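Local coordinates for siderophore-interacting protein (Aeromonas hydrophila, PDB 6K2L) that binds FAD and probably uses the flavin to reduce ferric siderophores, so that iron taken up by the bacterium can be released, at residues Ala36-Phe40 and Ile123-Gly127; Arg11-His17 and Cys29-Leu35; Met158-Gly164 and Leu181-Val185. The protein carries 1 engineered substitution. One frame throughout, in Å; residues are numbered along the deposited sequence.

Contact 1 (Ala36-Phe40 and Ile123-Gly127)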
ATOM      1  N   ALA A  36      -8.719  13.737  -3.582  1.00 33.44           N
ATOM      2  CA  ALA A  36      -7.762  14.284  -2.626  1.00 32.07           C
ATOM      3  C   ALA A  36      -8.051  13.835  -1.192  1.00 31.37           C
ATOM      4  O   ALA A  36      -7.124  13.576  -0.419  1.00 35.12           O
ATOM      5  CB  ALA A  36      -7.760  15.808  -2.729  1.00 33.99           C
ATOM      6  N   ASP A  37      -9.319  13.723  -0.810  1.00 32.18           N
ATOM      7  CA  ASP A  37      -9.654  13.242   0.526  1.00 39.34           C
ATOM      8  C   ASP A  37     -10.096  11.775   0.536  1.00 40.05           C
ATOM      9  O   ASP A  37     -10.646  11.305   1.541  1.00 37.60           O
ATOM     10  CB  ASP A  37     -10.743  14.116   1.141  1.00 35.54           C
ATOM     11  CG  ASP A  37     -11.918  14.271   0.229  1.00 34.81           C
ATOM     12  OD1 ASP A  37     -11.793  13.805  -0.917  1.00 38.95           O
ATOM     13  OD2 ASP A  37     -12.950  14.852   0.634  1.00 38.79           O
ATOM     14  N   TYR A  38      -9.879  11.055  -0.553  1.00 35.78           N
ATOM     15  CA  TYR A  38     -10.288   9.658  -0.617  1.00 36.23           C
ATOM     16  C   TYR A  38      -9.481   8.845   0.388  1.00 34.63           C
ATOM     17  O   TYR A  38      -8.257   8.997   0.448  1.00 35.04           O
ATOM     18  CB  TYR A  38     -10.083   9.113  -2.036  1.00 32.46           C
ATOM     19  CG  TYR A  38     -10.814   7.817  -2.309  1.00 31.43           C
ATOM     20  CD1 TYR A  38     -12.153   7.812  -2.657  1.00 31.83           C
ATOM     21  CD2 TYR A  38     -10.156   6.598  -2.227  1.00 29.24           C
ATOM     22  CE1 TYR A  38     -12.815   6.625  -2.907  1.00 33.22           C
ATOM     23  CE2 TYR A  38     -10.803   5.419  -2.470  1.00 25.77           C
ATOM     24  CZ  TYR A  38     -12.131   5.432  -2.812  1.00 29.82           C
ATOM     25  OH  TYR A  38     -12.800   4.250  -3.039  1.00 32.94           O
ATOM     26  N   PRO A  39     -10.121   7.984   1.187  1.00 32.26           N
ATOM     27  CA  PRO A  39      -9.382   7.170   2.169  1.00 30.00           C
ATOM     28  C   PRO A  39      -8.288   6.300   1.551  1.00 39.58           C
ATOM     29  O   PRO A  39      -8.302   5.972   0.361  1.00 36.23           O
ATOM     30  CB  PRO A  39     -10.472   6.303   2.795  1.00 28.03           C
ATOM     31  CG  PRO A  39     -11.726   7.075   2.597  1.00 35.43           C
ATOM     32  CD  PRO A  39     -11.580   7.855   1.335  1.00 35.19           C
ATOM     33  N   PHE A  40      -7.338   5.903   2.397  1.00 47.74           N
ATOM     34  CA  PHE A  40      -6.172   5.120   1.970  1.00 48.92           C
ATOM     35  C   PHE A  40      -6.547   3.686   1.572  1.00 47.43           C
ATOM     36  O   PHE A  40      -6.618   2.777   2.402  1.00 48.47           O
ATOM     37  CB  PHE A  40      -5.097   5.085   3.069  1.00 47.01           C
ATOM     38  CG  PHE A  40      -4.873   6.415   3.779  1.00 55.26           C
ATOM     39  CD1 PHE A  40      -3.742   7.194   3.495  1.00 54.07           C
ATOM     40  CD2 PHE A  40      -5.773   6.871   4.751  1.00 48.21           C
ATOM     41  CE1 PHE A  40      -3.523   8.401   4.152  1.00 42.71           C
ATOM     42  CE2 PHE A  40      -5.564   8.076   5.408  1.00 47.94           C
ATOM     43  CZ  PHE A  40      -4.437   8.838   5.107  1.00 49.02           C
ATOM     44  N   ILE A 123     -17.707   5.785  -8.526  1.00 20.10           N
ATOM     45  CA  ILE A 123     -17.229   4.776  -7.587  1.00 22.62           C
ATOM     46  C   ILE A 123     -17.587   5.168  -6.162  1.00 25.20           C
ATOM     47  O   ILE A 123     -17.638   6.352  -5.802  1.00 27.85           O
ATOM     48  CB  ILE A 123     -15.707   4.514  -7.689  1.00 19.20           C
ATOM     49  CG1 ILE A 123     -14.914   5.751  -7.268  1.00 21.12           C
ATOM     50  CG2 ILE A 123     -15.321   4.079  -9.095  1.00 18.52           C
ATOM     51  CD1 ILE A 123     -13.680   5.411  -6.503  1.00 18.03           C
ATOM     52  N   SER A 124     -17.845   4.135  -5.364  1.00 23.18           N
ATOM     53  CA  SER A 124     -18.108   4.210  -3.936  1.00 22.95           C
ATOM     54  C   SER A 124     -16.809   4.383  -3.161  1.00 24.33           C
ATOM     55  O   SER A 124     -15.724   4.520  -3.731  1.00 29.02           O
ATOM     56  CB  SER A 124     -18.769   2.930  -3.481  1.00 19.71           C
ATOM     57  OG  SER A 124     -17.726   2.000  -3.213  1.00 13.65           O
ATOM     58  N   GLY A 125     -16.896   4.306  -1.839  1.00 23.66           N
ATOM     59  CA  GLY A 125     -15.722   4.282  -1.001  1.00 23.38           C
ATOM     60  C   GLY A 125     -15.284   2.851  -0.786  1.00 25.05           C
ATOM     61  O   GLY A 125     -15.933   1.911  -1.261  1.00 21.90           O
ATOM     62  N   PRO A 126     -14.177   2.648  -0.074  1.00 24.62           N
ATOM     63  CA  PRO A 126     -13.642   1.295   0.080  1.00 24.91           C
ATOM     64  C   PRO A 126     -14.268   0.537   1.244  1.00 28.43           C
ATOM     65  O   PRO A 126     -14.655   1.104   2.268  1.00 27.18           O
ATOM     66  CB  PRO A 126     -12.140   1.540   0.301  1.00 25.83           C
ATOM     67  CG  PRO A 126     -12.001   2.996   0.684  1.00 26.32           C
ATOM     68  CD  PRO A 126     -13.356   3.654   0.612  1.00 26.30           C
ATOM     69  N   GLY A 127     -14.407  -0.773   1.045  1.00 27.31           N
ATOM     70  CA  GLY A 127     -14.775  -1.695   2.107  1.00 27.81           C
ATOM     71  C   GLY A 127     -13.754  -2.829   2.200  1.00 37.20           C
ATOM     72  O   GLY A 127     -12.786  -2.928   1.410  1.00 28.52           O
TER
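A single tyrosine can join two loops that have no backbone hydrogen bond between them, and Tyr38 is a clear example. It gives 79 Å² to the contact, more than any other residue, and it does so by reach: its CA lies 7.7 Å from that of Gly125, its CA-to-CB bond runs sideways, and with chi1 in the t well (-164°) the ring extends across the gap. At its tip the hydroxyl donates a hydrogen bond to the backbone carbonyl of Ser124, Tyr38 OH to Ser124 O being 3.0 Å, with the acceptor near the plane of the ring. The rest of the ring end meets carbon: Tyr38 CE1 lies 3.9 Å from Ile123 CD1, and Tyr38 CZ lies 4.0 Å from Pro126 CD.

Pro126, with 57 Å² covered, is the second main contributor. Its CA-to-CB bond points toward 36-40, and Pro126 CG meets Pro39 CB at 4.2 Å. Within 123-127, Ser124 OG donates to Gly125 O (2.7 Å), and it is also hydrogen-bonded to Lys48 N.

The contact lies beside the six-stranded antiparallel barrel of the FAD-binding domain. Residues 36-40 belong to the connection from strand 25-31 to strand 46-51, residues 124-127 leave the end of strand 120-123, and Tyr38 also packs on Ile47 of strand 46-51 and Arg11 of strand 11-20.

Contact 2 (Arg11-His17 and Cys29-Leu35)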
ATOM      1  N   ARG A  11     -17.995   9.261  -5.851  1.00 35.54           N
ATOM      2  CA  ARG A  11     -17.297  10.237  -6.675  1.00 34.86           C
ATOM      3  C   ARG A  11     -17.346   9.829  -8.139  1.00 26.96           C
ATOM      4  O   ARG A  11     -17.247   8.641  -8.468  1.00 29.41           O
ATOM      5  CB  ARG A  11     -15.844  10.397  -6.247  1.00 33.94           C
ATOM      6  CG  ARG A  11     -15.676  10.886  -4.854  1.00 34.89           C
ATOM      7  CD  ARG A  11     -14.425  10.309  -4.330  1.00 34.76           C
ATOM      8  NE  ARG A  11     -13.823  11.091  -3.249  1.00 35.68           N
ATOM      9  CZ  ARG A  11     -13.998  10.817  -1.965  1.00 34.74           C
ATOM     10  NH1 ARG A  11     -14.783   9.793  -1.616  1.00 33.81           N
ATOM     11  NH2 ARG A  11     -13.378  11.551  -1.040  1.00 33.65           N
ATOM     12  N   LEU A  12     -17.503  10.819  -9.005  1.00 21.60           N
ATOM     13  CA  LEU A  12     -17.469  10.602 -10.441  1.00 25.00           C
ATOM     14  C   LEU A  12     -16.060  10.897 -10.918  1.00 24.88           C
ATOM     15  O   LEU A  12     -15.580  12.021 -10.756  1.00 29.18           O
ATOM     16  CB  LEU A  12     -18.481  11.490 -11.162  1.00 24.79           C
ATOM     17  CG  LEU A  12     -18.834  11.036 -12.585  1.00 32.43           C
ATOM     18  CD1 LEU A  12     -19.638   9.719 -12.577  1.00 24.28           C
ATOM     19  CD2 LEU A  12     -19.591  12.145 -13.337  1.00 33.09           C
ATOM     20  N   LEU A  13     -15.385   9.887 -11.458  1.00 22.76           N
ATOM     21  CA  LEU A  13     -14.022  10.042 -11.940  1.00 23.35           C
ATOM     22  C   LEU A  13     -14.010   9.978 -13.455  1.00 23.06           C
ATOM     23  O   LEU A  13     -14.950   9.475 -14.088  1.00 23.12           O
ATOM     24  CB  LEU A  13     -13.089   8.968 -11.364  1.00 22.76           C
ATOM     25  CG  LEU A  13     -13.340   8.588  -9.900  1.00 22.96           C
ATOM     26  CD1 LEU A  13     -12.554   7.354  -9.484  1.00 18.73           C
ATOM     27  CD2 LEU A  13     -12.996   9.749  -9.032  1.00 21.27           C
ATOM     28  N   THR A  14     -12.920  10.484 -14.025  1.00 21.22           N
ATOM     29  CA  THR A  14     -12.700  10.487 -15.460  1.00 22.10           C
ATOM     30  C   THR A  14     -11.521   9.573 -15.783  1.00 21.89           C
ATOM     31  O   THR A  14     -10.551   9.491 -15.020  1.00 19.11           O
ATOM     32  CB  THR A  14     -12.442  11.923 -15.949  1.00 25.00           C
ATOM     33  OG1 THR A  14     -13.591  12.741 -15.678  1.00 32.21           O
ATOM     34  CG2 THR A  14     -12.127  11.974 -17.446  1.00 23.33           C
ATOM     35  N   VAL A  15     -11.605   8.875 -16.910  1.00 19.27           N
ATOM     36  CA  VAL A  15     -10.484   8.038 -17.318  1.00 21.52           C
ATOM     37  C   VAL A  15      -9.351   8.942 -17.806  1.00 18.65           C
ATOM     38  O   VAL A  15      -9.535   9.778 -18.693  1.00 17.14           O
ATOM     39  CB  VAL A  15     -10.912   7.036 -18.402  1.00 19.18           C
ATOM     40  CG1 VAL A  15      -9.694   6.251 -18.901  1.00 16.22           C
ATOM     41  CG2 VAL A  15     -12.012   6.117 -17.888  1.00 10.57           C
ATOM     42  N   LYS A  16      -8.178   8.798 -17.214  1.00 20.30           N
ATOM     43  CA  LYS A  16      -6.979   9.501 -17.635  1.00 21.13           C
ATOM     44  C   LYS A  16      -6.256   8.736 -18.734  1.00 21.05           C
ATOM     45  O   LYS A  16      -5.961   9.301 -19.789  1.00 26.65           O
ATOM     46  CB  LYS A  16      -6.054   9.706 -16.429  1.00 28.87           C
ATOM     47  CG  LYS A  16      -5.019  10.785 -16.583  1.00 31.62           C
ATOM     48  CD  LYS A  16      -4.485  11.182 -15.229  1.00 32.72           C
ATOM     49  CE  LYS A  16      -2.992  10.976 -15.143  1.00 39.94           C
ATOM     50  NZ  LYS A  16      -2.236  12.232 -15.417  1.00 42.32           N
ATOM     51  N   HIS A  17      -5.976   7.452 -18.508  1.00 21.75           N
ATOM     52  CA  HIS A  17      -5.322   6.623 -19.510  1.00 19.64           C
ATOM     53  C   HIS A  17      -5.568   5.151 -19.217  1.00 20.40           C
ATOM     54  O   HIS A  17      -5.913   4.761 -18.101  1.00 19.08           O
ATOM     55  CB  HIS A  17      -3.819   6.877 -19.577  1.00 23.11           C
ATOM     56  CG  HIS A  17      -3.124   6.745 -18.257  1.00 26.30           C
ATOM     57  ND1 HIS A  17      -2.785   5.522 -17.713  1.00 23.85           N
ATOM     58  CD2 HIS A  17      -2.701   7.685 -17.376  1.00 26.88           C
ATOM     59  CE1 HIS A  17      -2.169   5.717 -16.560  1.00 27.56           C
ATOM     60  NE2 HIS A  17      -2.110   7.018 -16.328  1.00 31.90           N
ATOM     61  N   CYS A  29      -6.875   3.913 -15.479  1.00 16.09           N
ATOM     62  CA  CYS A  29      -6.439   4.863 -14.472  1.00 16.00           C
ATOM     63  C   CYS A  29      -7.412   6.026 -14.450  1.00 17.30           C
ATOM     64  O   CYS A  29      -7.625   6.684 -15.469  1.00 16.71           O
ATOM     65  CB  CYS A  29      -5.028   5.355 -14.763  1.00 17.74           C
ATOM     66  SG  CYS A  29      -4.621   6.779 -13.749  1.00 25.52           S
ATOM     67  N   LEU A  30      -8.001   6.271 -13.301  1.00 15.31           N
ATOM     68  CA  LEU A  30      -9.074   7.227 -13.149  1.00 19.21           C
ATOM     69  C   LEU A  30      -8.585   8.368 -12.279  1.00 23.05           C
ATOM     70  O   LEU A  30      -7.752   8.185 -11.390  1.00 18.30           O
ATOM     71  CB  LEU A  30     -10.287   6.564 -12.531  1.00 17.44           C
ATOM     72  CG  LEU A  30     -10.855   5.450 -13.416  1.00 13.06           C
ATOM     73  CD1 LEU A  30     -11.309   4.317 -12.541  1.00 17.87           C
ATOM     74  CD2 LEU A  30     -12.001   5.991 -14.188  1.00 14.08           C
ATOM     75  N   THR A  31      -9.079   9.560 -12.564  1.00 26.62           N
ATOM     76  CA  THR A  31      -8.627  10.736 -11.854  1.00 23.76           C
ATOM     77  C   THR A  31      -9.798  11.669 -11.622  1.00 22.15           C
ATOM     78  O   THR A  31     -10.772  11.666 -12.379  1.00 21.65           O
ATOM     79  CB  THR A  31      -7.514  11.464 -12.621  1.00 25.35           C
ATOM     80  OG1 THR A  31      -7.125  12.630 -11.882  1.00 29.75           O
ATOM     81  CG2 THR A  31      -7.965  11.866 -14.039  1.00 24.70           C
ATOM     82  N   SER A  32      -9.682  12.459 -10.558  1.00 23.70           N
ATOM     83  CA  SER A  32     -10.605  13.511 -10.148  1.00 24.72           C
ATOM     84  C   SER A  32      -9.985  14.302  -9.009  1.00 34.41           C
ATOM     85  O   SER A  32      -9.275  13.729  -8.161  1.00 35.52           O
ATOM     86  CB  SER A  32     -11.950  12.958  -9.680  1.00 27.93           C
ATOM     87  OG  SER A  32     -12.972  13.948  -9.742  1.00 32.99           O
ATOM     88  N   PRO A  33     -10.212  15.617  -8.959  1.00 32.86           N
ATOM     89  CA  PRO A  33      -9.844  16.378  -7.755  1.00 33.56           C
ATOM     90  C   PRO A  33     -10.595  15.925  -6.515  1.00 29.11           C
ATOM     91  O   PRO A  33     -10.123  16.169  -5.399  1.00 30.19           O
ATOM     92  CB  PRO A  33     -10.191  17.821  -8.143  1.00 37.78           C
ATOM     93  CG  PRO A  33     -10.051  17.821  -9.658  1.00 28.91           C
ATOM     94  CD  PRO A  33     -10.618  16.495 -10.069  1.00 29.10           C
ATOM     95  N   GLU A  34     -11.726  15.247  -6.679  1.00 25.83           N
ATOM     96  CA  GLU A  34     -12.429  14.612  -5.572  1.00 29.64           C
ATOM     97  C   GLU A  34     -11.668  13.432  -4.954  1.00 33.69           C
ATOM     98  O   GLU A  34     -12.154  12.849  -3.975  1.00 31.66           O
ATOM     99  CB  GLU A  34     -13.787  14.127  -6.068  1.00 35.18           C
ATOM    100  CG  GLU A  34     -14.933  15.066  -5.798  1.00 39.71           C
ATOM    101  CD  GLU A  34     -16.237  14.485  -6.285  1.00 45.53           C
ATOM    102  OE1 GLU A  34     -16.376  14.286  -7.522  1.00 52.08           O
ATOM    103  OE2 GLU A  34     -17.105  14.194  -5.425  1.00 41.72           O
ATOM    104  N   LEU A  35     -10.518  13.034  -5.512  1.00 28.09           N
ATOM    105  CA  LEU A  35      -9.737  11.949  -4.927  1.00 28.41           C
ATOM    106  C   LEU A  35      -8.815  12.421  -3.806  1.00 34.75           C
ATOM    107  O   LEU A  35      -8.219  11.579  -3.125  1.00 32.01           O
ATOM    108  CB  LEU A  35      -8.912  11.246  -6.009  1.00 25.34           C
ATOM    109  CG  LEU A  35      -9.766  10.412  -6.969  1.00 27.59           C
ATOM    110  CD1 LEU A  35      -8.898   9.672  -7.963  1.00 20.89           C
ATOM    111  CD2 LEU A  35     -10.664   9.464  -6.172  1.00 25.31           C
TER
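His17 lays its imidazole ring over the side chain of Cys29. Cys29 CB sits 3.7 Å from the centroid of the His17 ring, 24° off the ring normal, a CH-pi contact over the face, while Cys29 SG approaches the same centroid obliquely at 4.1 Å. The backbones are bonded here as well, with Cys29 N donating to His17 O at 2.9 Å. One residue earlier, Lys16 N donates to Cys29 O at 2.8 Å, so Lys16 and His17 both face Cys29. This is a classic beta bulge, in which the extra residue shifts the register by one; Lys16, at phi/psi -87/-52, departs from extended geometry.

Beyond the bulge the pairing is regular. Val15 and Leu30 come first, as a non-hydrogen-bonded antiparallel pair, and then Thr14 and Thr31 form a hydrogen-bonded one, Thr14 N to Thr31 O at 3.0 Å and Thr31 N to Thr14 O at 2.9 Å. Strands 11-20 and 25-31 make a beta hairpin, the first two strands of the FAD-binding barrel, and Leu30 continues the sheet by backbone hydrogen bonding to Leu95 of strand 94-100.

On one side of the sheet, Val15 CG2 meets Leu30 CD2 at 3.7 Å, and Leu13 CB meets Leu30 CB at 3.9 Å. Past Ser32 the chain turns into a 3-10 segment, where Leu35 CD2 reaches Leu13 CD2 at 3.7 Å. Arg11 NE donates a short hydrogen bond to Glu34 O, 2.5 Å, while its guanidinium also forms a salt bridge with Asp37.

Contact 3 (Met158-Gly164 and Leu181-Val185)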
ATOM      1  N   MET A 158       3.905  -7.315   0.980  1.00 16.87           N
ATOM      2  CA  MET A 158       4.321  -8.430   1.826  1.00 20.50           C
ATOM      3  C   MET A 158       5.781  -8.259   2.256  1.00 19.82           C
ATOM      4  O   MET A 158       6.621  -7.842   1.453  1.00 16.80           O
ATOM      5  CB  MET A 158       4.182  -9.765   1.082  1.00 18.29           C
ATOM      6  CG  MET A 158       2.783 -10.312   0.865  1.00 25.31           C
ATOM      7  SD  MET A 158       2.794 -12.046   0.334  1.00 25.09           S
ATOM      8  CE  MET A 158       3.578 -11.905  -1.194  1.00 25.02           C
ATOM      9  N   PRO A 159       6.110  -8.602   3.505  1.00 21.38           N
ATOM     10  CA  PRO A 159       7.509  -8.509   3.953  1.00 21.73           C
ATOM     11  C   PRO A 159       8.394  -9.489   3.208  1.00 17.68           C
ATOM     12  O   PRO A 159       7.956 -10.551   2.770  1.00 16.86           O
ATOM     13  CB  PRO A 159       7.436  -8.872   5.438  1.00 15.54           C
ATOM     14  CG  PRO A 159       6.019  -8.606   5.812  1.00 21.52           C
ATOM     15  CD  PRO A 159       5.207  -8.967   4.606  1.00 21.49           C
ATOM     16  N   ALA A 160       9.672  -9.131   3.116  1.00 19.38           N
ATOM     17  CA  ALA A 160      10.611  -9.892   2.306  1.00 17.00           C
ATOM     18  C   ALA A 160      10.789 -11.320   2.801  1.00 17.79           C
ATOM     19  O   ALA A 160      11.153 -12.200   2.010  1.00 15.11           O
ATOM     20  CB  ALA A 160      11.946  -9.159   2.265  1.00 14.77           C
ATOM     21  N   ASP A 161      10.513 -11.583   4.083  1.00 13.82           N
ATOM     22  CA  ASP A 161      10.610 -12.937   4.629  1.00 19.03           C
ATOM     23  C   ASP A 161       9.269 -13.688   4.674  1.00 20.71           C
ATOM     24  O   ASP A 161       9.217 -14.801   5.220  1.00 20.55           O
ATOM     25  CB  ASP A 161      11.213 -12.903   6.037  1.00 20.73           C
ATOM     26  CG  ASP A 161      10.424 -12.010   6.988  1.00 32.31           C
ATOM     27  OD1 ASP A 161       9.573 -11.220   6.504  1.00 34.25           O
ATOM     28  OD2 ASP A 161      10.670 -12.080   8.218  1.00 37.56           O
ATOM     29  N   ALA A 162       8.193 -13.117   4.129  1.00 15.52           N
ATOM     30  CA  ALA A 162       6.946 -13.861   4.037  1.00 18.26           C
ATOM     31  C   ALA A 162       7.150 -15.140   3.236  1.00 19.44           C
ATOM     32  O   ALA A 162       8.050 -15.237   2.395  1.00 19.69           O
ATOM     33  CB  ALA A 162       5.861 -13.016   3.389  1.00 15.06           C
ATOM     34  N   ARG A 163       6.325 -16.141   3.528  1.00 13.71           N
ATOM     35  CA  ARG A 163       6.417 -17.435   2.871  1.00 17.65           C
ATOM     36  C   ARG A 163       5.034 -17.872   2.416  1.00 17.03           C
ATOM     37  O   ARG A 163       4.017 -17.372   2.888  1.00 17.94           O
ATOM     38  CB  ARG A 163       7.010 -18.490   3.795  1.00 17.09           C
ATOM     39  CG  ARG A 163       8.428 -18.180   4.180  1.00 24.67           C
ATOM     40  CD  ARG A 163       9.166 -19.427   4.590  1.00 25.04           C
ATOM     41  NE  ARG A 163       9.531 -20.259   3.440  1.00 31.63           N
ATOM     42  CZ  ARG A 163      10.589 -20.058   2.653  1.00 33.54           C
ATOM     43  NH1 ARG A 163      11.412 -19.032   2.876  1.00 32.97           N
ATOM     44  NH2 ARG A 163      10.826 -20.901   1.649  1.00 29.74           N
ATOM     45  N   GLY A 164       5.000 -18.811   1.499  1.00 17.88           N
ATOM     46  CA  GLY A 164       3.744 -19.423   1.159  1.00 15.56           C
ATOM     47  C   GLY A 164       3.714 -19.886  -0.277  1.00 16.91           C
ATOM     48  O   GLY A 164       4.741 -20.116  -0.910  1.00 11.68           O
ATOM     49  N   LEU A 181       7.524 -11.365  -6.119  1.00 32.12           N
ATOM     50  CA  LEU A 181       7.063 -11.833  -4.831  1.00 27.18           C
ATOM     51  C   LEU A 181       8.262 -11.954  -3.894  1.00 27.52           C
ATOM     52  O   LEU A 181       9.401 -12.005  -4.373  1.00 28.69           O
ATOM     53  CB  LEU A 181       6.391 -13.195  -5.005  1.00 25.46           C
ATOM     54  CG  LEU A 181       5.067 -13.334  -5.742  1.00 24.57           C
ATOM     55  CD1 LEU A 181       4.827 -14.808  -5.908  1.00 17.98           C
ATOM     56  CD2 LEU A 181       3.895 -12.698  -4.970  1.00 24.66           C
ATOM     57  N   PRO A 182       8.062 -12.006  -2.572  1.00 26.45           N
ATOM     58  CA  PRO A 182       9.150 -12.435  -1.678  1.00 18.36           C
ATOM     59  C   PRO A 182       9.699 -13.771  -2.143  1.00 20.46           C
ATOM     60  O   PRO A 182       8.959 -14.602  -2.681  1.00 22.13           O
ATOM     61  CB  PRO A 182       8.472 -12.556  -0.311  1.00 16.63           C
ATOM     62  CG  PRO A 182       7.244 -11.731  -0.401  1.00 19.81           C
ATOM     63  CD  PRO A 182       6.828 -11.669  -1.848  1.00 22.00           C
ATOM     64  N   ALA A 183      11.010 -13.969  -1.954  1.00 12.59           N
ATOM     65  CA  ALA A 183      11.647 -15.180  -2.462  1.00 14.86           C
ATOM     66  C   ALA A 183      10.987 -16.433  -1.904  1.00 21.24           C
ATOM     67  O   ALA A 183      10.913 -17.462  -2.586  1.00 27.24           O
ATOM     68  CB  ALA A 183      13.140 -15.183  -2.128  1.00 15.00           C
ATOM     69  N   GLY A 184      10.490 -16.367  -0.666  1.00 19.09           N
ATOM     70  CA  GLY A 184       9.839 -17.509  -0.053  1.00 19.23           C
ATOM     71  C   GLY A 184       8.414 -17.783  -0.474  1.00 17.90           C
ATOM     72  O   GLY A 184       7.800 -18.707   0.066  1.00 18.90           O
ATOM     73  N   VAL A 185       7.842 -17.022  -1.408  1.00 19.60           N
ATOM     74  CA  VAL A 185       6.484 -17.277  -1.875  1.00 17.75           C
ATOM     75  C   VAL A 185       6.548 -17.910  -3.262  1.00 16.48           C
ATOM     76  O   VAL A 185       7.022 -17.300  -4.231  1.00 15.11           O
ATOM     77  CB  VAL A 185       5.627 -16.003  -1.874  1.00 19.53           C
ATOM     78  CG1 VAL A 185       4.304 -16.247  -2.598  1.00 13.69           C
ATOM     79  CG2 VAL A 185       5.369 -15.525  -0.448  1.00 15.66           C
TER
HETATM   80  O   HOH W   1      10.574 -14.801   1.828  1.00 16.12           O
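Met158 opens the contact with its methyl end: Met158 CE lies 3.3 Å from Pro182 CD, 3.9 Å from Leu181 CD2 and 4.1 Å from Val185 CG2. A type I turn follows from Pro159 to Ala162, held by Ala162 N to Pro159 O at 2.9 Å, and a second one runs from Pro182 to Val185. A water joins the two turns, donating to Ala160 O (2.7 Å) and Ala162 O (2.6 Å) and accepting from Gly184 N (2.9 Å). The Arg163 guanidinium then lays one face over Gly184 CA, where a CB would clash with Arg163 NH1 and Ala162 O. At Gly164 the turns give way to sheet: Gly164 N donates to Gly184 O at 3.1 Å, and Gly164 pairs in parallel with Val185.

The two turns thus lead into neighbouring strands, 163-170 and the outer 185-191, of the five-stranded parallel sheet in the ferredoxin-reductase-like second domain, with Met158 and Ala162 packed on Tyr139 of strand 138-144.

Contacts 1 and 2 are neighbours in the FAD-binding domain, their centres 12 Å apart, and they touch directly. Asp37 OD1 forms a salt bridge with Arg11 NH2 at 2.8 Å, Ile123 CG1 packs on Leu13 CD1 at 3.6 Å, and a probable hydrogen bond from Ile123 N to Arg11 O, 2.9 Å, links the backbones of strands 120-123 and 11-20. Both stand back from the flavin: the side chains of Ser124 and Leu30 are each about 11 Å from the bound FAD. Contact 3 belongs to the other domain, its centre about 28 Å from that of contact 1 and 33 Å from that of contact 2; the nearest atoms are about 15 Å and 22 Å away.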